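GH127 beta-L-arabinofuranoside (Geobacillus stearothermophilus, PDB 4QK0) probably hydrolyses beta-L-arabinofuranosides, releasing L-arabinose from plant-derived sugars, as a family 127 glycoside hydrolase. Local coordinates at residues Q303-G308 against N383-W388; P389-C392 against D396-H399; V400-Q405 against R636-M641; I557-E562 against V594-I599; G567-N572 against V603-W608. All blocks are in the same frame, centred on the assembly; numbering follows the deposited sequence.

Overall arrangement
Interactions 1 and 4 are buried and largely apolar, one turning on a leucine and the other on a tyrosine; both reach the same mixed sheet, and they touch where Ile306 O meets Val558. Interactions 2 and 5 are partly buried, and both lie against the second subunit, but interaction 2 rests on loose backbone and aliphatic contact whereas interaction 5 is a polar network. Interaction 3, at the surface, joins a loop of the GH127 catalytic domain to one of the C-terminal domain. Its 636-641 segment also ties the others together: Met641 meets Val387 of interaction 1, Glu638 meets Pro389 of interaction 2, Arg636 bridges to Glu562 of interaction 4, and Glu640 holds Asn569 and Leu570 of interaction 5.

Interaction 1. Residues Q303-G308 against N383-W388; sequences QMYITG and NPLEVW
The Tyr305 ring is approached at a slant by the forked end of Leu385, whose CD1 lies 3.9 Å from Tyr305 CD1, with CD2 at a similar distance from the same ring atom. The phenol end points elsewhere: Tyr305 OH is hydrogen-bonded to Pro326 O. Leu385 also serves two further neighbours. Its CD2 meets Ile306 CG2 at 4.0 Å, and its CG lies 4.1 Å from Thr307 CG2, the two side chains reaching toward each other. A branched aliphatic residue suits this place because each methyl can find its own neighbours. Trimming Leu385 to an alanine would probably open a gap between the two segments and leave Tyr305, Ile306 and Thr307 without their shared apolar partner. With chi1 at 53°, Thr307 turns its hydroxyl toward a water, 2.6 Å from OG1, which donates to Asn383 O at 3.0 Å. One threonine thus supplies a methyl to the apolar cluster and a hydroxyl to the polar bridge. Tyr305 to Gly308 form a type I beta turn, closed by Gly308 N to Tyr305 O at 2.9 Å; in it, the loop leaving helix 286-302 of the six-hairpin catalytic domain is packed against Leu385, just ahead of short strand 386-387, which pairs antiparallel with strand 641-647.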
# COMPACT_ATOMS: atom_id res chain seq x y z
N GLN A 303 -1.97 -18.23 2.79
CA GLN A 303 -1.21 -17.02 3.18
C GLN A 303 0.28 -17.12 2.96
O GLN A 303 1.06 -16.59 3.71
CB GLN A 303 -1.50 -16.61 4.60
CG GLN A 303 -2.97 -16.30 4.85
CD GLN A 303 -3.16 -15.60 6.18
OE1 GLN A 303 -2.78 -14.44 6.35
NE2 GLN A 303 -3.65 -16.34 7.18
N MSE A 304 0.67 -17.77 1.88
CA MSE A 304 2.04 -17.95 1.55
C MSE A 304 2.30 -17.55 0.13
O MSE A 304 1.55 -17.91 -0.75
CB MSE A 304 2.42 -19.44 1.69
CG MSE A 304 3.88 -19.67 1.46
SE MSE A 304 4.41 -21.59 1.49
CE MSE A 304 3.55 -22.20 -0.10
N TYR A 305 3.43 -16.85 -0.10
CA TYR A 305 3.85 -16.45 -1.45
C TYR A 305 4.49 -17.60 -2.18
O TYR A 305 5.04 -18.51 -1.58
CB TYR A 305 4.83 -15.26 -1.34
CG TYR A 305 4.16 -13.92 -0.91
CD1 TYR A 305 3.55 -13.12 -1.85
CD2 TYR A 305 4.18 -13.51 0.38
CE1 TYR A 305 2.95 -11.92 -1.49
CE2 TYR A 305 3.57 -12.32 0.75
CZ TYR A 305 2.97 -11.51 -0.22
OH TYR A 305 2.33 -10.32 0.18
N ILE A 306 4.56 -17.51 -3.49
CA ILE A 306 5.09 -18.59 -4.25
C ILE A 306 6.59 -18.84 -3.94
O ILE A 306 7.08 -19.91 -4.17
CB ILE A 306 4.85 -18.38 -5.75
CG1 ILE A 306 5.14 -19.65 -6.54
CG2 ILE A 306 5.68 -17.21 -6.26
CD1 ILE A 306 4.83 -19.58 -8.02
N THR A 307 7.26 -17.84 -3.40
CA THR A 307 8.63 -17.91 -3.00
C THR A 307 8.85 -18.58 -1.62
O THR A 307 10.00 -18.72 -1.18
CB THR A 307 9.20 -16.49 -2.88
OG1 THR A 307 8.36 -15.72 -2.03
CG2 THR A 307 9.27 -15.85 -4.24
N GLY A 308 7.78 -18.95 -0.93
CA GLY A 308 7.90 -19.39 0.44
C GLY A 308 7.90 -18.22 1.41
O GLY A 308 7.98 -18.40 2.60
N ASN A 383 11.50 -9.27 1.34
CA ASN A 383 11.71 -9.95 0.07
C ASN A 383 10.50 -9.81 -0.85
O ASN A 383 9.59 -10.67 -0.87
CB ASN A 383 11.98 -11.44 0.24
CG ASN A 383 13.24 -11.68 1.01
OD1 ASN A 383 13.21 -11.69 2.23
ND2 ASN A 383 14.36 -11.76 0.30
N PRO A 384 10.50 -8.76 -1.67
CA PRO A 384 9.32 -8.46 -2.47
C PRO A 384 9.25 -9.36 -3.67
O PRO A 384 10.23 -9.97 -4.04
CB PRO A 384 9.57 -7.02 -2.86
CG PRO A 384 11.05 -6.94 -2.99
CD PRO A 384 11.59 -7.81 -1.90
N LEU A 385 8.06 -9.48 -4.25
CA LEU A 385 7.88 -10.21 -5.48
C LEU A 385 7.71 -9.33 -6.68
O LEU A 385 7.58 -9.80 -7.84
CB LEU A 385 6.69 -11.17 -5.36
CG LEU A 385 7.04 -12.44 -4.59
CD1 LEU A 385 7.10 -12.18 -3.08
CD2 LEU A 385 5.96 -13.44 -4.94
N GLU A 386 7.73 -8.03 -6.44
CA GLU A 386 7.61 -7.04 -7.52
C GLU A 386 8.25 -5.75 -7.08
O GLU A 386 7.94 -5.22 -6.02
CB GLU A 386 6.17 -6.80 -7.88
CG GLU A 386 5.96 -5.66 -8.88
CD GLU A 386 4.51 -5.57 -9.32
OE1 GLU A 386 4.05 -6.50 -9.96
OE2 GLU A 386 3.81 -4.60 -8.95
N VAL A 387 9.15 -5.24 -7.90
CA VAL A 387 9.85 -4.00 -7.59
C VAL A 387 9.82 -3.04 -8.78
O VAL A 387 10.18 -3.41 -9.88
CB VAL A 387 11.30 -4.27 -7.18
CG1 VAL A 387 12.03 -2.98 -6.93
CG2 VAL A 387 11.33 -5.05 -5.89
N TRP A 388 9.35 -1.83 -8.49
CA TRP A 388 9.51 -0.63 -9.35
C TRP A 388 10.28 0.37 -8.45
O TRP A 388 9.68 0.95 -7.58
CB TRP A 388 8.12 -0.11 -9.78
CG TRP A 388 8.11 1.14 -10.65
CD1 TRP A 388 9.14 1.66 -11.36
CD2 TRP A 388 6.98 2.01 -10.89
NE1 TRP A 388 8.73 2.79 -12.01
CE2 TRP A 388 7.41 3.02 -11.75
CE3 TRP A 388 5.66 2.02 -10.46
CZ2 TRP A 388 6.56 4.04 -12.19
CZ3 TRP A 388 4.80 3.03 -10.89
CH2 TRP A 388 5.25 4.02 -11.74
O HOH W 1 9.54 -13.71 -0.78

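Interaction 2. Residues P389-C392 against D396-H399; sequences PKAC and DKRH
Ala391 and Cys392 pack against Lys397 and Arg398 in a short-range contact within one loop, the long connection from strand 386-387 to helix 413-422. The chain makes a 3-10 turn, doubles back after a few residues and lies against itself. Van der Waals contact carries the meeting. Ala391 O sits alongside the lysine chain, 3.7 Å from Lys397 CB and 3.8 Å from Lys397 CD. With chi2 at -176° the chain runs on straight, and alternate carbons, CB and CD, lie nearer the oxygen than CG between them. Farther out, Lys397 NZ passes 4.2 Å from the methyl of Ala391, and the small alanine lets the lysine run by at this distance. Cys392 contributes mainly backbone: its carbonyl O lies 3.6 Å from Arg398 CA, where the two chain paths come close. Within the first segment, Cys392 N donates to Pro389 O at 3.1 Å, the bond of the 3-10 turn. Proline suits the start of such a turn, having no N-H that would need an acceptor there. The charge of Lys397 is met by a salt bridge from NZ to Asp328, and Arg398 NH1 bonds to His395 O within the loop. On the second subunit, Phe321 packs on Ala391 and makes a cation-pi contact with Lys390. The contact therefore lies at the dimer interface, beyond the end of strand 386-387 and well ahead of helix 413-422, while His399, bonded to Ala330 O, ties its far end to another loop.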
# COMPACT_ATOMS: atom_id res chain seq x y z
N PRO A 389 11.60 0.54 -8.64
CA PRO A 389 12.39 1.30 -7.65
C PRO A 389 11.91 2.67 -7.32
O PRO A 389 11.93 3.04 -6.16
CB PRO A 389 13.76 1.39 -8.27
CG PRO A 389 13.84 0.12 -9.06
CD PRO A 389 12.48 -0.04 -9.67
N LYS A 390 11.47 3.43 -8.32
CA LYS A 390 10.91 4.74 -8.04
C LYS A 390 9.78 4.71 -7.06
O LYS A 390 9.66 5.60 -6.19
CB LYS A 390 10.41 5.36 -9.34
CG LYS A 390 10.74 6.83 -9.34
CD LYS A 390 10.08 7.64 -10.46
CE LYS A 390 10.33 9.13 -10.28
NZ LYS A 390 10.20 9.61 -8.87
N ALA A 391 8.89 3.73 -7.21
CA ALA A 391 7.75 3.57 -6.32
C ALA A 391 8.07 3.23 -4.88
O ALA A 391 7.22 3.41 -4.01
CB ALA A 391 6.81 2.51 -6.87
N CYS A 392 9.28 2.73 -4.63
CA CYS A 392 9.74 2.51 -3.24
C CYS A 392 9.82 3.75 -2.41
O CYS A 392 10.04 3.68 -1.21
CB CYS A 392 11.08 1.77 -3.25
SG CYS A 392 10.91 0.16 -4.07
N ASP A 396 3.72 3.60 1.57
CA ASP A 396 3.28 2.23 1.67
C ASP A 396 4.23 1.24 1.05
O ASP A 396 3.95 0.04 1.04
CB ASP A 396 1.82 2.05 1.18
CG ASP A 396 1.62 2.31 -0.32
OD1 ASP A 396 2.63 2.39 -1.03
OD2 ASP A 396 0.42 2.41 -0.77
N LYS A 397 5.37 1.70 0.54
CA LYS A 397 6.42 0.81 0.01
C LYS A 397 7.81 1.08 0.55
O LYS A 397 8.76 0.51 0.08
CB LYS A 397 6.47 0.84 -1.48
CG LYS A 397 5.19 0.33 -2.08
CD LYS A 397 5.23 0.24 -3.57
CE LYS A 397 3.82 0.02 -4.10
NZ LYS A 397 3.82 -0.13 -5.57
N ARG A 398 7.91 1.90 1.58
CA ARG A 398 9.19 2.35 2.04
C ARG A 398 9.93 1.23 2.75
O ARG A 398 11.13 1.29 2.88
CB ARG A 398 9.04 3.54 3.00
CG ARG A 398 8.50 3.19 4.40
CD ARG A 398 8.16 4.46 5.17
NE ARG A 398 7.69 4.22 6.53
CZ ARG A 398 6.47 3.80 6.87
NH1 ARG A 398 5.52 3.55 5.95
NH2 ARG A 398 6.18 3.61 8.15
N HIS A 399 9.21 0.20 3.20
CA HIS A 399 9.86 -1.05 3.75
C HIS A 399 10.54 -1.85 2.66
O HIS A 399 11.34 -2.72 2.92
CB HIS A 399 8.81 -1.94 4.42
CG HIS A 399 7.79 -2.46 3.47
ND1 HIS A 399 6.73 -1.69 3.01
CD2 HIS A 399 7.63 -3.67 2.91
CE1 HIS A 399 5.96 -2.42 2.24
NE2 HIS A 399 6.49 -3.63 2.15

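Interaction 3. Residues V400-Q405 against R636-M641; sequences VKPVRQ and RGEGEM
Pro402 and Val403 meet Glu638 at a loop-to-loop junction between the GH127 catalytic and C-terminal domains, the latter rich in beta structure. One loop lies ahead of helix 413-422, the other joins strands 620-629 and 641-647. Glu638 does most of the touching. With CG anti to the backbone N (chi1 -168°) and the chain extended beyond it, the side chain lies beside the Pro402 ring, pointing the same way, and crosses Val403 at about a right angle. The stem of the glutamate packs by its carbons, Glu638 CB being 3.7 Å from Val403 CG1. Its carboxylate rests against hydrocarbon too, with OE2 3.9 Å from Pro402 CG. Such a place suits an exposed glutamate, whose methylenes can cover apolar neighbours at a surface where solvent can reach the charge. Nearby, Arg404, held by a salt bridge to Asp373, makes a cation-pi contact with Trp633, and this is a second tie between the two loops. A water accepts from Gly639 N at 3.0 Å and lies next to Pro402 O, though so close that the details there are doubtful. The shortest direct approach is Val403 CG1 to Glu638 OE1, 3.6 Å.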
# COMPACT_ATOMS: atom_id res chain seq x y z
N VAL A 400 10.17 -1.62 1.42
CA VAL A 400 10.80 -2.36 0.34
C VAL A 400 12.10 -1.64 -0.11
O VAL A 400 12.04 -0.54 -0.68
CB VAL A 400 9.87 -2.49 -0.85
CG1 VAL A 400 10.58 -3.19 -1.99
CG2 VAL A 400 8.62 -3.28 -0.46
N LYS A 401 13.25 -2.25 0.16
CA LYS A 401 14.53 -1.70 -0.30
C LYS A 401 14.85 -2.29 -1.64
O LYS A 401 14.77 -3.48 -1.82
CB LYS A 401 15.67 -2.01 0.65
CG LYS A 401 15.47 -1.52 2.04
CD LYS A 401 15.34 -0.03 2.07
CE LYS A 401 14.85 0.42 3.43
NZ LYS A 401 15.09 1.89 3.53
N PRO A 402 15.18 -1.44 -2.61
CA PRO A 402 15.43 -1.95 -3.96
C PRO A 402 16.78 -2.61 -4.14
O PRO A 402 16.99 -3.28 -5.13
CB PRO A 402 15.32 -0.69 -4.85
CG PRO A 402 15.60 0.44 -3.93
CD PRO A 402 15.08 0.04 -2.57
N VAL A 403 17.71 -2.39 -3.22
CA VAL A 403 18.95 -3.13 -3.20
C VAL A 403 19.29 -3.62 -1.80
O VAL A 403 18.78 -3.08 -0.81
CB VAL A 403 20.13 -2.28 -3.72
CG1 VAL A 403 19.83 -1.85 -5.14
CG2 VAL A 403 20.43 -1.06 -2.83
N ARG A 404 20.14 -4.64 -1.72
CA ARG A 404 20.47 -5.24 -0.45
C ARG A 404 21.44 -4.32 0.24
O ARG A 404 22.03 -3.48 -0.40
CB ARG A 404 21.05 -6.65 -0.66
CG ARG A 404 20.09 -7.68 -1.30
CD ARG A 404 20.58 -9.14 -1.13
NE ARG A 404 19.67 -10.08 -1.77
CZ ARG A 404 19.68 -10.35 -3.06
NH1 ARG A 404 20.56 -9.80 -3.86
NH2 ARG A 404 18.74 -11.12 -3.57
N GLN A 405 21.58 -4.45 1.55
CA GLN A 405 22.46 -3.58 2.28
C GLN A 405 22.99 -4.28 3.53
O GLN A 405 22.65 -5.45 3.80
CB GLN A 405 21.70 -2.33 2.69
CG GLN A 405 20.46 -2.62 3.49
CD GLN A 405 19.61 -1.39 3.80
OE1 GLN A 405 19.12 -0.68 2.90
NE2 GLN A 405 19.38 -1.16 5.09
N ARG A 636 22.96 -7.67 -9.88
CA ARG A 636 23.50 -6.97 -11.03
C ARG A 636 22.95 -5.56 -11.09
O ARG A 636 22.70 -5.03 -12.13
CB ARG A 636 23.15 -7.76 -12.26
CG ARG A 636 23.83 -9.12 -12.26
CD ARG A 636 23.33 -10.03 -13.36
NE ARG A 636 21.89 -10.27 -13.28
CZ ARG A 636 21.12 -10.63 -14.30
NH1 ARG A 636 21.63 -10.76 -15.52
NH2 ARG A 636 19.83 -10.78 -14.13
N GLY A 637 22.83 -4.94 -9.94
CA GLY A 637 22.44 -3.56 -9.81
C GLY A 637 20.95 -3.34 -9.65
O GLY A 637 20.11 -4.21 -9.92
N GLU A 638 20.64 -2.14 -9.20
CA GLU A 638 19.28 -1.70 -8.99
C GLU A 638 18.47 -1.76 -10.29
O GLU A 638 18.97 -1.48 -11.37
CB GLU A 638 19.27 -0.29 -8.43
CG GLU A 638 17.92 0.16 -7.91
CD GLU A 638 17.99 1.36 -6.96
OE1 GLU A 638 18.92 1.46 -6.15
OE2 GLU A 638 17.12 2.23 -7.05
N GLY A 639 17.23 -2.22 -10.18
CA GLY A 639 16.36 -2.28 -11.32
C GLY A 639 15.03 -2.92 -10.99
O GLY A 639 14.84 -3.47 -9.88
N GLU A 640 14.09 -2.82 -11.92
CA GLU A 640 12.82 -3.49 -11.78
C GLU A 640 13.01 -5.01 -11.69
O GLU A 640 13.95 -5.57 -12.29
CB GLU A 640 11.91 -3.13 -12.96
CG GLU A 640 11.47 -1.68 -12.96
CD GLU A 640 10.35 -1.38 -13.96
OE1 GLU A 640 9.42 -2.22 -14.17
OE2 GLU A 640 10.43 -0.33 -14.60
N MSE A 641 12.04 -5.65 -11.02
CA MSE A 641 11.94 -7.14 -10.96
C MSE A 641 10.50 -7.54 -10.78
O MSE A 641 9.79 -6.87 -10.08
CB MSE A 641 12.80 -7.64 -9.80
CG MSE A 641 12.82 -9.16 -9.68
SE MSE A 641 11.28 -9.76 -8.56
CE MSE A 641 11.85 -9.15 -6.87
O HOH W 2 16.12 -2.91 -7.46

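Interaction 4. Residues I557-E562 against V594-I599; sequences IVYCLE and VVITGI
A single hydrogen bond joins the two strands directly: Tyr559 OH donates to Val594 O at 2.8 Å. The acceptor lies at the edge of the tyrosine ring, near its plane, whereas the hydroxyl sits well above the carbonyl plane of Val594, 55° out of it. The bond gives a buried backbone oxygen a donor and fixes where the phenol end stops. A CH-pi contact holds the ring from another direction. Ile596 CD1 stands over one face, 3.6 Å from the ring centroid and only 6° off its normal, almost exactly above the centre. Ile596 reaches there with an extended chain, and isoleucine suits the place because its longer branch puts a methyl over the ring centre. Apolar packing is part of the same meeting, with Tyr559 CG 3.7 Å from Ile596 CD1, while Val594 CB makes van der Waals contact with the hydroxyl. A phenylalanine here would lack the hydroxyl and would probably leave Val594 O without this donor in a buried setting. The strand axes are 8.6 Å apart at closest and their directions differ by 58°, so the strands face each other across a curled sheet, bridged by side chains. Strand 620-629 pairs antiparallel with both of them, and Pro629 from it, with Leu552 and Arg554 of strand 549-554, packs around the tyrosine.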
# COMPACT_ATOMS: atom_id res chain seq x y z
N ILE A 557 12.70 -24.20 -8.27
CA ILE A 557 13.13 -22.83 -8.36
C ILE A 557 12.14 -21.94 -9.11
O ILE A 557 11.77 -22.23 -10.25
CB ILE A 557 14.53 -22.70 -8.96
CG1 ILE A 557 15.52 -23.21 -7.89
CG2 ILE A 557 14.83 -21.24 -9.28
CD1 ILE A 557 16.94 -23.25 -8.37
N VAL A 558 11.68 -20.92 -8.40
CA VAL A 558 10.84 -19.92 -8.93
C VAL A 558 11.75 -18.87 -9.61
O VAL A 558 12.75 -18.41 -9.03
CB VAL A 558 9.99 -19.25 -7.84
CG1 VAL A 558 9.13 -18.18 -8.43
CG2 VAL A 558 9.08 -20.27 -7.17
N TYR A 559 11.30 -18.46 -10.78
CA TYR A 559 12.03 -17.53 -11.62
C TYR A 559 11.44 -16.09 -11.54
O TYR A 559 10.35 -15.90 -11.07
CB TYR A 559 11.99 -18.08 -13.07
CG TYR A 559 13.09 -19.07 -13.24
CD1 TYR A 559 13.03 -20.32 -12.65
CD2 TYR A 559 14.25 -18.71 -13.91
CE1 TYR A 559 14.11 -21.21 -12.72
CE2 TYR A 559 15.29 -19.59 -14.05
CZ TYR A 559 15.24 -20.84 -13.42
OH TYR A 559 16.32 -21.68 -13.52
N CYS A 560 12.22 -15.12 -11.99
CA CYS A 560 11.80 -13.71 -12.05
C CYS A 560 12.41 -13.05 -13.26
O CYS A 560 13.35 -13.61 -13.89
CB CYS A 560 12.19 -12.98 -10.83
SG CYS A 560 13.93 -12.60 -10.66
N LEU A 561 11.82 -11.91 -13.65
CA LEU A 561 12.41 -11.08 -14.74
C LEU A 561 12.99 -9.85 -14.13
O LEU A 561 12.38 -9.25 -13.22
CB LEU A 561 11.39 -10.66 -15.76
CG LEU A 561 10.46 -11.68 -16.37
CD1 LEU A 561 9.68 -11.08 -17.55
CD2 LEU A 561 11.24 -12.83 -16.86
N GLU A 562 14.21 -9.51 -14.55
CA GLU A 562 14.89 -8.28 -14.11
C GLU A 562 15.11 -7.27 -15.28
O GLU A 562 15.28 -7.64 -16.45
CB GLU A 562 16.25 -8.60 -13.50
CG GLU A 562 16.22 -9.29 -12.13
CD GLU A 562 17.56 -9.14 -11.40
OE1 GLU A 562 18.47 -9.83 -11.79
OE2 GLU A 562 17.69 -8.29 -10.50
N VAL A 594 20.64 -22.04 -14.28
CA VAL A 594 19.84 -22.25 -15.43
C VAL A 594 19.01 -20.94 -15.66
O VAL A 594 18.44 -20.36 -14.73
CB VAL A 594 18.92 -23.46 -15.28
CG1 VAL A 594 17.92 -23.54 -16.43
CG2 VAL A 594 19.72 -24.75 -15.26
N VAL A 595 18.89 -20.52 -16.92
CA VAL A 595 18.04 -19.37 -17.26
C VAL A 595 16.93 -19.87 -18.12
O VAL A 595 17.04 -20.91 -18.74
CB VAL A 595 18.80 -18.26 -18.00
CG1 VAL A 595 19.98 -17.81 -17.19
CG2 VAL A 595 19.26 -18.74 -19.36
N ILE A 596 15.83 -19.11 -18.16
CA ILE A 596 14.68 -19.46 -19.01
C ILE A 596 14.46 -18.36 -20.03
O ILE A 596 14.52 -17.18 -19.69
CB ILE A 596 13.42 -19.65 -18.16
CG1 ILE A 596 13.57 -20.89 -17.30
CG2 ILE A 596 12.17 -19.72 -19.03
CD1 ILE A 596 12.50 -21.05 -16.29
N THR A 597 14.24 -18.74 -21.29
CA THR A 597 14.11 -17.75 -22.35
C THR A 597 12.90 -18.04 -23.16
O THR A 597 12.45 -19.17 -23.24
CB THR A 597 15.38 -17.65 -23.27
OG1 THR A 597 15.56 -18.86 -23.98
CG2 THR A 597 16.66 -17.36 -22.48
N GLY A 598 12.42 -17.00 -23.83
CA GLY A 598 11.28 -17.11 -24.74
C GLY A 598 10.95 -15.78 -25.35
O GLY A 598 11.77 -14.83 -25.34
N ILE A 599 9.76 -15.69 -25.91
CA ILE A 599 9.32 -14.50 -26.64
C ILE A 599 8.11 -13.97 -25.93
O ILE A 599 7.13 -14.65 -25.87
CB ILE A 599 8.94 -14.81 -28.13
CG1 ILE A 599 10.13 -15.40 -28.91
CG2 ILE A 599 8.45 -13.56 -28.90
CD1 ILE A 599 11.37 -14.53 -28.94

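Interaction 5. Residues G567-N572 against V603-W608; sequences GPNLAN and VDESAW
Two hydrogen bonds tie the Asn572 side chain to the backbone of Val603. Val603 N donates to Asn572 OD1 at 3.1 Å, from a position tilted out of the amide carbonyl plane, with an N-H...O angle of 147°. In return Asn572 ND2 donates to Val603 O at 3.1 Å, nearly straight at 172°, lying on a lone pair of that carbonyl. Asparagine fits well here because its amide carries one donor and one acceptor, matching the N-H and C=O of a single residue much as a neighbouring strand would. The amide reaches across because CG is anti to the backbone N (chi1 -176°). A water adds a third link, accepting from Asn572 ND2 at 2.6 Å and donating to Glu605 OE1 at 2.9 Å. The direct bond from Asn569 ND2 to Glu605 OE1 is weak, at 3.4 Å. Both groups have stronger partners on the second subunit: Asn569 ND2 bonds to Pro541 O and Glu605 OE1 to Gln542 NE2 of that chain. Backbone bonds shape each side, Asn572 N reaching Asn569 O at 3.0 Å while a type I beta turn runs from Glu605 to Trp608. Van der Waals contact is slight: Val603 CB lies 3.1 Å from Asn572 OD1. The paired bonds should keep the Asn572 amide from turning over, and the charge of Glu605 OE1 is probably well compensated by donors from both chains and a water, which places the contact at the dimer interface.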
# COMPACT_ATOMS: atom_id res chain seq x y z
N GLY A 567 14.86 -4.78 -19.91
CA GLY A 567 14.42 -3.40 -20.00
C GLY A 567 13.45 -3.00 -18.90
O GLY A 567 12.93 -3.84 -18.16
N PRO A 568 13.19 -1.69 -18.82
CA PRO A 568 12.26 -1.23 -17.81
C PRO A 568 10.81 -1.50 -18.15
O PRO A 568 10.48 -2.07 -19.20
CB PRO A 568 12.55 0.29 -17.74
CG PRO A 568 13.12 0.63 -19.08
CD PRO A 568 13.58 -0.62 -19.76
N ASN A 569 9.96 -1.16 -17.20
CA ASN A 569 8.50 -1.33 -17.31
C ASN A 569 8.07 -2.78 -17.49
O ASN A 569 7.48 -3.16 -18.50
CB ASN A 569 7.90 -0.42 -18.40
CG ASN A 569 6.40 -0.30 -18.27
OD1 ASN A 569 5.79 -0.99 -17.44
ND2 ASN A 569 5.79 0.58 -19.08
N LEU A 570 8.38 -3.59 -16.49
CA LEU A 570 8.13 -5.04 -16.60
C LEU A 570 6.65 -5.33 -16.52
O LEU A 570 6.21 -6.36 -16.98
CB LEU A 570 8.93 -5.83 -15.57
CG LEU A 570 10.45 -5.69 -15.68
CD1 LEU A 570 11.13 -6.35 -14.49
CD2 LEU A 570 10.97 -6.28 -16.95
N ALA A 571 5.86 -4.43 -15.96
CA ALA A 571 4.38 -4.57 -16.01
C ALA A 571 3.88 -4.59 -17.45
O ALA A 571 2.91 -5.29 -17.76
CB ALA A 571 3.70 -3.45 -15.25
N ASN A 572 4.58 -3.91 -18.35
CA ASN A 572 4.26 -3.88 -19.79
C ASN A 572 4.95 -5.02 -20.58
O ASN A 572 5.58 -4.80 -21.65
CB ASN A 572 4.66 -2.52 -20.36
CG ASN A 572 4.28 -2.36 -21.81
OD1 ASN A 572 3.17 -2.72 -22.24
ND2 ASN A 572 5.19 -1.80 -22.58
N VAL A 603 3.46 -3.63 -25.14
CA VAL A 603 2.68 -2.58 -25.77
C VAL A 603 3.62 -1.48 -26.23
O VAL A 603 4.51 -1.07 -25.50
CB VAL A 603 1.62 -2.02 -24.79
CG1 VAL A 603 0.89 -0.83 -25.38
CG2 VAL A 603 0.64 -3.15 -24.47
N ASP A 604 3.37 -0.99 -27.43
CA ASP A 604 4.18 0.07 -28.03
C ASP A 604 3.83 1.44 -27.45
O ASP A 604 2.71 1.92 -27.60
CB ASP A 604 3.98 0.05 -29.54
CG ASP A 604 5.00 0.88 -30.32
OD1 ASP A 604 5.72 1.74 -29.77
OD2 ASP A 604 5.08 0.63 -31.54
N GLU A 605 4.80 2.05 -26.76
CA GLU A 605 4.66 3.40 -26.20
C GLU A 605 4.89 4.45 -27.31
O GLU A 605 4.28 5.50 -27.29
CB GLU A 605 5.61 3.68 -25.01
CG GLU A 605 5.71 2.59 -23.95
CD GLU A 605 6.33 3.08 -22.64
OE1 GLU A 605 6.83 2.24 -21.80
OE2 GLU A 605 6.31 4.32 -22.46
N SER A 606 5.77 4.15 -28.28
CA SER A 606 5.99 5.01 -29.45
C SER A 606 4.70 5.38 -30.14
O SER A 606 4.51 6.52 -30.53
CB SER A 606 6.91 4.33 -30.45
OG SER A 606 8.18 4.14 -29.89
N ALA A 607 3.80 4.41 -30.28
CA ALA A 607 2.45 4.69 -30.77
C ALA A 607 1.62 5.56 -29.83
O ALA A 607 0.58 6.07 -30.21
CB ALA A 607 1.72 3.39 -31.05
N TRP A 608 2.06 5.73 -28.59
CA TRP A 608 1.38 6.62 -27.67
C TRP A 608 1.89 8.03 -27.95
O TRP A 608 2.94 8.23 -28.57
CB TRP A 608 1.54 6.18 -26.20
CG TRP A 608 0.21 6.20 -25.39
CD1 TRP A 608 -0.32 7.24 -24.71
CD2 TRP A 608 -0.70 5.11 -25.21
NE1 TRP A 608 -1.51 6.88 -24.11
CE2 TRP A 608 -1.76 5.57 -24.40
CE3 TRP A 608 -0.70 3.80 -25.64
CZ2 TRP A 608 -2.79 4.79 -24.03
CZ3 TRP A 608 -1.74 2.98 -25.25
CH2 TRP A 608 -2.77 3.49 -24.46
O HOH W 3 7.48 -0.51 -22.49